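Local coordinates for conserved hypothetical protein (PDB 2GK4) that is of unknown function but probably acts in coenzyme A synthesis, binding a nucleotide and joining cysteine to 4'-phosphopantothenate, at residues L7-E15 with T69-M78; E15-N25 with A93-M102. All blocks are in the same frame, centred on the assembly; numbering follows the deposited sequence. Where two conformers were deposited one is given.

Contact 1: residues L7-E15 with T69-M78; sequences LVTSGGTSE and TNTKDLLIEM
Glu15 reaches the first turn of helix 71-78 with its carboxylate, whose OE2 accepts a hydrogen bond from the backbone N of Thr71 at 2.8 Å through its syn lone pair. The chain has to fold back to do this: it is bent at chi2 (-66°), which lays the carboxylate beside CB of Asn70, its plane only 18° from that of the Asn70 amide. The other oxygen, OE1, accepts a hydrogen bond from a water, which accepts one from Lys72 N, so the acid serves one amide of the helix start directly and a second through water. A glutamate suits this spot, because a negative group there probably gains from the helix dipole. Asn70 is the N-cap, its OD1 accepting a hydrogen bond from Asp73 N at 2.9 Å almost head-on. Asp73 answers through OD2, bound by Asn70 N and, on its anti side, by Thr69 N; asparagine and aspartate thus close a capping box.

Just before the helix, Ser14 N gives a nearly straight bond (171°) to Thr69 O, 2.8 Å away. Thr13 lies across Thr71 at about a right angle, its OG1 3.7 Å from Thr71 CG2; the hydroxyl itself is engaged with Ser95. Farther along, the contact turns apolar. The selenomethionine Met78, bent at chi2 and chi3, brings CE to 4.0 Å from Leu7 CD2 and 3.9 Å from Thr9 CG2, a long, flexible chain that spans from the helix to the strand. Thr9 turns this methyl to Met78 by holding CG2 anti to its carbonyl carbon, while OG1 is bonded to Met92 N. Strand 7-9 runs almost antiparallel to the helix, their axes 11.6 Å apart at closest approach. This is the packing of a helix over the central parallel strands of a Rossmann-like alpha-beta-alpha sandwich, with the glycine-containing turn 10-13 following the strand.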
# COMPACT_ATOMS: atom_id res chain seq x y z
N LEU A 7 3.24 20.20 -15.98
CA LEU A 7 3.29 18.82 -15.57
C LEU A 7 3.37 18.79 -14.05
O LEU A 7 4.16 19.50 -13.43
CB LEU A 7 4.55 18.15 -16.19
CG LEU A 7 4.78 16.64 -16.03
CD1 LEU A 7 3.64 15.81 -16.66
CD2 LEU A 7 6.12 16.32 -16.67
N VAL A 8 2.51 17.99 -13.43
CA VAL A 8 2.45 17.93 -11.99
C VAL A 8 2.54 16.48 -11.57
O VAL A 8 1.97 15.59 -12.24
CB VAL A 8 1.12 18.58 -11.42
CG1 VAL A 8 1.07 18.47 -9.90
CG2 VAL A 8 0.94 20.06 -11.89
N THR A 9 3.27 16.21 -10.49
CA THR A 9 3.21 14.87 -9.91
C THR A 9 2.66 14.95 -8.50
O THR A 9 2.87 15.94 -7.76
CB THR A 9 4.59 14.13 -9.86
OG1 THR A 9 5.43 14.73 -8.85
CG2 THR A 9 5.34 14.17 -11.24
N SER A 10 1.91 13.92 -8.12
CA SER A 10 1.46 13.82 -6.73
C SER A 10 1.28 12.38 -6.28
O SER A 10 1.23 11.44 -7.09
CB SER A 10 0.12 14.57 -6.56
OG SER A 10 -0.93 13.76 -7.08
N GLY A 11 1.16 12.19 -4.97
CA GLY A 11 0.89 10.87 -4.44
C GLY A 11 2.18 10.22 -3.98
O GLY A 11 3.06 10.90 -3.45
N GLY A 12 2.28 8.91 -4.12
CA GLY A 12 3.49 8.20 -3.66
C GLY A 12 3.60 6.87 -4.38
O GLY A 12 2.60 6.18 -4.62
N THR A 13 4.84 6.49 -4.69
CA THR A 13 5.11 5.26 -5.42
C THR A 13 4.97 4.03 -4.52
O THR A 13 5.12 4.12 -3.28
CB THR A 13 6.54 5.25 -6.03
OG1 THR A 13 7.53 5.54 -5.01
CG2 THR A 13 6.66 6.27 -7.19
N SER A 14 4.61 2.90 -5.13
CA SER A 14 4.46 1.63 -4.44
C SER A 14 5.38 0.63 -5.13
O SER A 14 5.33 0.49 -6.35
CB SER A 14 3.02 1.10 -4.55
OG SER A 14 2.15 1.74 -3.63
N GLU A 15 6.21 -0.05 -4.36
CA GLU A 15 7.16 -1.01 -4.93
C GLU A 15 6.74 -2.43 -4.51
O GLU A 15 6.74 -2.74 -3.33
CB GLU A 15 8.57 -0.68 -4.43
CG GLU A 15 9.03 0.77 -4.69
CD GLU A 15 9.21 1.09 -6.16
OE1 GLU A 15 9.82 0.25 -6.90
OE2 GLU A 15 8.76 2.19 -6.57
N THR A 69 2.43 3.31 -10.91
CA THR A 69 2.53 2.44 -9.74
C THR A 69 3.85 2.66 -9.02
O THR A 69 3.86 3.11 -7.87
CB THR A 69 2.33 0.96 -10.10
OG1 THR A 69 1.01 0.80 -10.66
CG2 THR A 69 2.42 0.08 -8.84
N ASN A 70 4.97 2.41 -9.71
CA ASN A 70 6.30 2.36 -9.04
C ASN A 70 7.29 3.37 -9.62
O ASN A 70 6.94 4.15 -10.53
CB ASN A 70 6.88 0.94 -9.04
CG ASN A 70 7.16 0.40 -10.45
OD1 ASN A 70 7.19 1.14 -11.43
ND2 ASN A 70 7.38 -0.90 -10.53
N THR A 71 8.52 3.38 -9.10
CA THR A 71 9.50 4.38 -9.56
C THR A 71 9.88 4.17 -11.01
O THR A 71 10.05 5.14 -11.76
CB THR A 71 10.75 4.46 -8.68
OG1 THR A 71 11.40 3.18 -8.63
CG2 THR A 71 10.41 4.96 -7.29
N LYS A 72 10.00 2.90 -11.43
CA LYS A 72 10.26 2.63 -12.85
C LYS A 72 9.22 3.33 -13.74
O LYS A 72 9.59 3.94 -14.74
CB LYS A 72 10.29 1.12 -13.15
CG LYS A 72 10.65 0.75 -14.59
CD LYS A 72 10.79 -0.78 -14.76
CE LYS A 72 12.25 -1.29 -14.61
NZ LYS A 72 12.88 -1.04 -13.27
N ASP A 73 7.94 3.20 -13.38
CA ASP A 73 6.83 3.86 -14.11
C ASP A 73 7.06 5.37 -14.13
O ASP A 73 6.84 6.02 -15.18
CB ASP A 73 5.45 3.59 -13.46
CG ASP A 73 5.01 2.13 -13.50
OD1 ASP A 73 5.57 1.31 -14.26
OD2 ASP A 73 4.07 1.81 -12.70
N LEU A 74 7.48 5.94 -12.99
CA LEU A 74 7.69 7.39 -12.92
C LEU A 74 8.82 7.83 -13.85
O LEU A 74 8.72 8.82 -14.58
CB LEU A 74 7.96 7.85 -11.48
CG LEU A 74 8.28 9.37 -11.40
CD1 LEU A 74 7.06 10.20 -11.82
CD2 LEU A 74 8.69 9.70 -10.02
N LEU A 75 9.91 7.07 -13.83
CA LEU A 75 11.06 7.34 -14.71
C LEU A 75 10.62 7.40 -16.18
O LEU A 75 10.98 8.32 -16.93
CB LEU A 75 12.12 6.26 -14.51
CG LEU A 75 13.37 6.33 -15.41
CD1 LEU A 75 14.19 7.60 -15.12
CD2 LEU A 75 14.22 5.08 -15.22
N ILE A 76 9.83 6.41 -16.60
CA ILE A 76 9.35 6.34 -17.97
C ILE A 76 8.43 7.52 -18.33
O ILE A 76 8.56 8.12 -19.41
CB ILE A 76 8.66 4.98 -18.19
CG1 ILE A 76 9.71 3.87 -18.10
CG2 ILE A 76 7.83 4.95 -19.49
CD1 ILE A 76 9.06 2.49 -17.89
N GLU A 77 7.52 7.88 -17.44
CA GLU A 77 6.61 9.02 -17.70
C GLU A 77 7.36 10.33 -17.84
O GLU A 77 7.05 11.16 -18.72
CB GLU A 77 5.56 9.19 -16.59
CG GLU A 77 4.53 8.09 -16.58
CD GLU A 77 3.70 7.97 -17.86
OE1 GLU A 77 3.38 6.83 -18.23
OE2 GLU A 77 3.35 9.01 -18.47
N MSE A 78 8.34 10.54 -16.98
CA MSE A 78 9.10 11.81 -16.99
C MSE A 78 9.92 11.89 -18.26
O MSE A 78 9.99 12.94 -18.93
CB MSE A 78 10.05 11.89 -15.81
CG MSE A 78 9.39 12.04 -14.46
SE MSE A 78 8.34 13.68 -14.22
CE MSE A 78 6.69 12.93 -14.70
O HOH W 1 10.44 0.59 -9.52

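Contact 2: residues E15-N25 with A93-M102; sequences EAIDSVRSITN and AVSDYTPVYM
Pro99 packs against the hairpin 15-25, with CD 3.5 Å from Glu15 CB and CG 3.9 Å from both Ile17 CG1 and Ile23 CG2. A compact, rigid ring suits this position between branched side chains. Next to it Thr98 OG1 donates to Glu15 OE1 at 2.8 Å, meeting the oxygen on its anti side, tilted 25° out of the carboxylate plane; the hydroxyl stands anti to the Thr98 backbone N (chi1 -167°), which brings it to the acid.

Toward the 93-95 end, Asn25 works through water: ND2 donates to one water, which donates to Val94 O, while OD1 accepts from a second that also meets Ser95 OG, itself hydrogen-bonded to Thr13 OG1. At the other end, Met102 SE lies 3.9 Å from Arg21 NH2, the two side chains crossing at about a right angle. Asp18 positions that arginine: its OD2 forms a salt bridge with Arg21 NE at 2.9 Å, and at the hairpin bend its OD1 accepts from Val20 N, an Asx turn, and from Arg21 N, completing an Asx motif.

Strand 97-104 pairs antiparallel with strand 133-140, Val94 rests on helix 71-81, and strand 21-25 pairs antiparallel with a strand of the second subunit, continuing the sheet across the dimer interface.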
# COMPACT_ATOMS: atom_id res chain seq x y z
N GLU A 15 6.21 -0.05 -4.36
CA GLU A 15 7.16 -1.01 -4.93
C GLU A 15 6.74 -2.43 -4.51
O GLU A 15 6.74 -2.74 -3.33
CB GLU A 15 8.57 -0.68 -4.43
CG GLU A 15 9.03 0.77 -4.69
CD GLU A 15 9.21 1.09 -6.16
OE1 GLU A 15 9.82 0.25 -6.90
OE2 GLU A 15 8.76 2.19 -6.57
N ALA A 16 6.39 -3.28 -5.48
CA ALA A 16 5.87 -4.63 -5.16
C ALA A 16 6.90 -5.51 -4.47
O ALA A 16 8.08 -5.56 -4.87
CB ALA A 16 5.31 -5.32 -6.40
N ILE A 17 6.47 -6.17 -3.41
CA ILE A 17 7.29 -7.18 -2.73
C ILE A 17 6.93 -8.55 -3.30
O ILE A 17 7.81 -9.36 -3.65
CB ILE A 17 7.04 -7.17 -1.21
CG1 ILE A 17 7.65 -5.90 -0.60
CG2 ILE A 17 7.68 -8.39 -0.55
CD1 ILE A 17 7.17 -5.60 0.83
N ASP A 18 5.65 -8.81 -3.39
CA ASP A 18 5.18 -10.07 -3.93
C ASP A 18 3.86 -9.77 -4.57
O ASP A 18 3.59 -8.61 -4.92
CB ASP A 18 5.08 -11.12 -2.81
CG ASP A 18 4.14 -10.70 -1.67
OD1 ASP A 18 3.00 -10.22 -1.93
OD2 ASP A 18 4.54 -10.91 -0.52
N SER A 19 3.02 -10.78 -4.72
CA SER A 19 1.78 -10.61 -5.47
C SER A 19 0.81 -9.70 -4.75
O SER A 19 0.07 -8.93 -5.39
CB SER A 19 1.12 -11.97 -5.81
OG SER A 19 0.76 -12.71 -4.64
N VAL A 20 0.82 -9.76 -3.42
CA VAL A 20 -0.13 -8.98 -2.61
C VAL A 20 0.49 -7.72 -1.95
O VAL A 20 -0.14 -6.65 -1.94
CB VAL A 20 -0.87 -9.91 -1.59
CG1 VAL A 20 -1.75 -9.10 -0.65
CG2 VAL A 20 -1.73 -10.94 -2.36
N ARG A 21 1.73 -7.84 -1.47
CA ARG A 21 2.30 -6.79 -0.61
C ARG A 21 3.20 -5.86 -1.41
O ARG A 21 3.87 -6.30 -2.34
CB ARG A 21 3.10 -7.43 0.53
CG ARG A 21 2.26 -8.29 1.46
CD ARG A 21 3.11 -8.85 2.60
NE ARG A 21 4.24 -9.65 2.13
CZ ARG A 21 5.23 -10.10 2.90
NH1 ARG A 21 5.24 -9.84 4.21
NH2 ARG A 21 6.20 -10.82 2.37
N SER A 22 3.22 -4.58 -1.02
CA SER A 22 4.15 -3.58 -1.56
C SER A 22 4.72 -2.77 -0.44
O SER A 22 4.12 -2.73 0.65
CB SER A 22 3.36 -2.64 -2.48
OG SER A 22 2.98 -3.36 -3.65
N ILE A 23 5.87 -2.14 -0.66
CA ILE A 23 6.30 -1.09 0.26
C ILE A 23 5.99 0.22 -0.45
O ILE A 23 6.43 0.46 -1.59
CB ILE A 23 7.79 -1.20 0.64
CG1 ILE A 23 8.20 -0.02 1.54
CG2 ILE A 23 8.71 -1.35 -0.61
CD1 ILE A 23 9.56 -0.28 2.23
N THR A 24 5.23 1.06 0.23
CA THR A 24 4.53 2.15 -0.44
C THR A 24 4.86 3.45 0.29
O THR A 24 4.84 3.47 1.54
CB THR A 24 3.01 1.90 -0.36
OG1 THR A 24 2.66 0.72 -1.10
CG2 THR A 24 2.22 3.09 -0.90
N ASN A 25 5.16 4.51 -0.46
CA ASN A 25 5.25 5.84 0.12
C ASN A 25 3.80 6.29 0.14
O ASN A 25 3.20 6.49 -0.93
CB ASN A 25 6.10 6.77 -0.77
CG ASN A 25 7.58 6.62 -0.51
OD1 ASN A 25 8.05 5.55 -0.09
ND2 ASN A 25 8.35 7.68 -0.76
N ALA A 93 5.76 11.69 -3.58
CA ALA A 93 6.76 11.08 -2.70
C ALA A 93 7.32 9.87 -3.47
O ALA A 93 6.60 8.88 -3.72
CB ALA A 93 6.11 10.61 -1.41
N VAL A 94 8.61 9.93 -3.79
CA VAL A 94 9.22 8.90 -4.66
C VAL A 94 10.05 7.98 -3.80
O VAL A 94 10.90 8.44 -3.04
CB VAL A 94 10.08 9.58 -5.76
CG1 VAL A 94 10.81 8.53 -6.65
CG2 VAL A 94 9.20 10.46 -6.61
N SER A 95 9.80 6.67 -3.92
CA SER A 95 10.56 5.67 -3.16
C SER A 95 12.05 5.85 -3.35
O SER A 95 12.54 6.04 -4.48
CB SER A 95 10.14 4.26 -3.59
OG SER A 95 8.77 4.08 -3.31
N ASP A 96 12.79 5.83 -2.24
CA ASP A 96 14.25 5.82 -2.33
C ASP A 96 14.83 4.43 -2.52
O ASP A 96 15.99 4.31 -2.90
CB ASP A 96 14.88 6.43 -1.10
CG ASP A 96 14.87 7.93 -1.13
OD1 ASP A 96 14.97 8.53 -2.24
OD2 ASP A 96 14.77 8.53 -0.05
N TYR A 97 14.03 3.41 -2.18
CA TYR A 97 14.46 2.01 -2.26
C TYR A 97 13.40 1.12 -2.86
O TYR A 97 12.19 1.33 -2.67
CB TYR A 97 14.81 1.49 -0.84
CG TYR A 97 16.00 2.23 -0.27
CD1 TYR A 97 15.83 3.38 0.51
CD2 TYR A 97 17.30 1.82 -0.54
CE1 TYR A 97 16.93 4.11 1.00
CE2 TYR A 97 18.41 2.53 -0.06
CZ TYR A 97 18.22 3.67 0.71
OH TYR A 97 19.32 4.36 1.22
N THR A 98 13.87 0.06 -3.51
CA THR A 98 12.99 -0.93 -4.09
C THR A 98 13.43 -2.36 -3.72
O THR A 98 14.64 -2.65 -3.65
CB THR A 98 12.91 -0.71 -5.61
OG1 THR A 98 11.83 -1.48 -6.15
CG2 THR A 98 14.27 -1.00 -6.32
N PRO A 99 12.46 -3.26 -3.45
CA PRO A 99 12.75 -4.63 -3.05
C PRO A 99 13.65 -5.37 -4.04
O PRO A 99 13.50 -5.22 -5.26
CB PRO A 99 11.36 -5.29 -3.05
CG PRO A 99 10.45 -4.19 -2.68
CD PRO A 99 11.00 -3.01 -3.47
N VAL A 100 14.59 -6.16 -3.50
CA VAL A 100 15.41 -7.02 -4.33
C VAL A 100 15.17 -8.49 -3.97
O VAL A 100 14.87 -9.33 -4.84
CB VAL A 100 16.92 -6.67 -4.22
CG1 VAL A 100 17.78 -7.70 -4.98
CG2 VAL A 100 17.17 -5.27 -4.76
N TYR A 101 15.25 -8.79 -2.68
CA TYR A 101 15.25 -10.18 -2.22
C TYR A 101 14.65 -10.27 -0.84
O TYR A 101 15.01 -9.51 0.05
CB TYR A 101 16.68 -10.70 -2.20
CG TYR A 101 16.83 -12.17 -1.89
CD1 TYR A 101 17.42 -12.58 -0.71
CD2 TYR A 101 16.42 -13.14 -2.80
CE1 TYR A 101 17.60 -13.95 -0.42
CE2 TYR A 101 16.60 -14.51 -2.53
CZ TYR A 101 17.18 -14.90 -1.33
OH TYR A 101 17.38 -16.25 -1.04
N MSE A 102 13.72 -11.22 -0.68
CA MSE A 102 13.00 -11.41 0.57
C MSE A 102 13.25 -12.83 1.04
O MSE A 102 13.06 -13.78 0.28
CB MSE A 102 11.51 -11.20 0.33
CG MSE A 102 10.57 -11.73 1.41
SE MSE A 102 10.10 -10.35 2.65
CE MSE A 102 11.34 -10.51 3.71
O HOH W 2 8.24 2.62 -1.19
O HOH W 3 10.91 8.39 -0.22

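The centres of contacts 1 and 2 lie about 13 Å apart, and Glu15 on strand 14-16 belongs to both, its OE2 meeting the start of helix 71-81 and its OE1 Thr98. Along the chain the segments alternate: 7-15, 15-25, 69-78, then 93-102. Two probable hydrogen bonds tie the contacts together, Thr13 OG1 to Ser95 OG at 2.6 Å and Ser14 OG to Thr24 OG1 at 2.8 Å, while Leu74 and Thr71 pack on Val94. Contact 1 belongs to the Rossmann-like core, a fold that commonly binds nucleotides, near the chain's centre, and contact 2 carries its chain outward to the hairpin that meets the second subunit, connecting core and dimer interface.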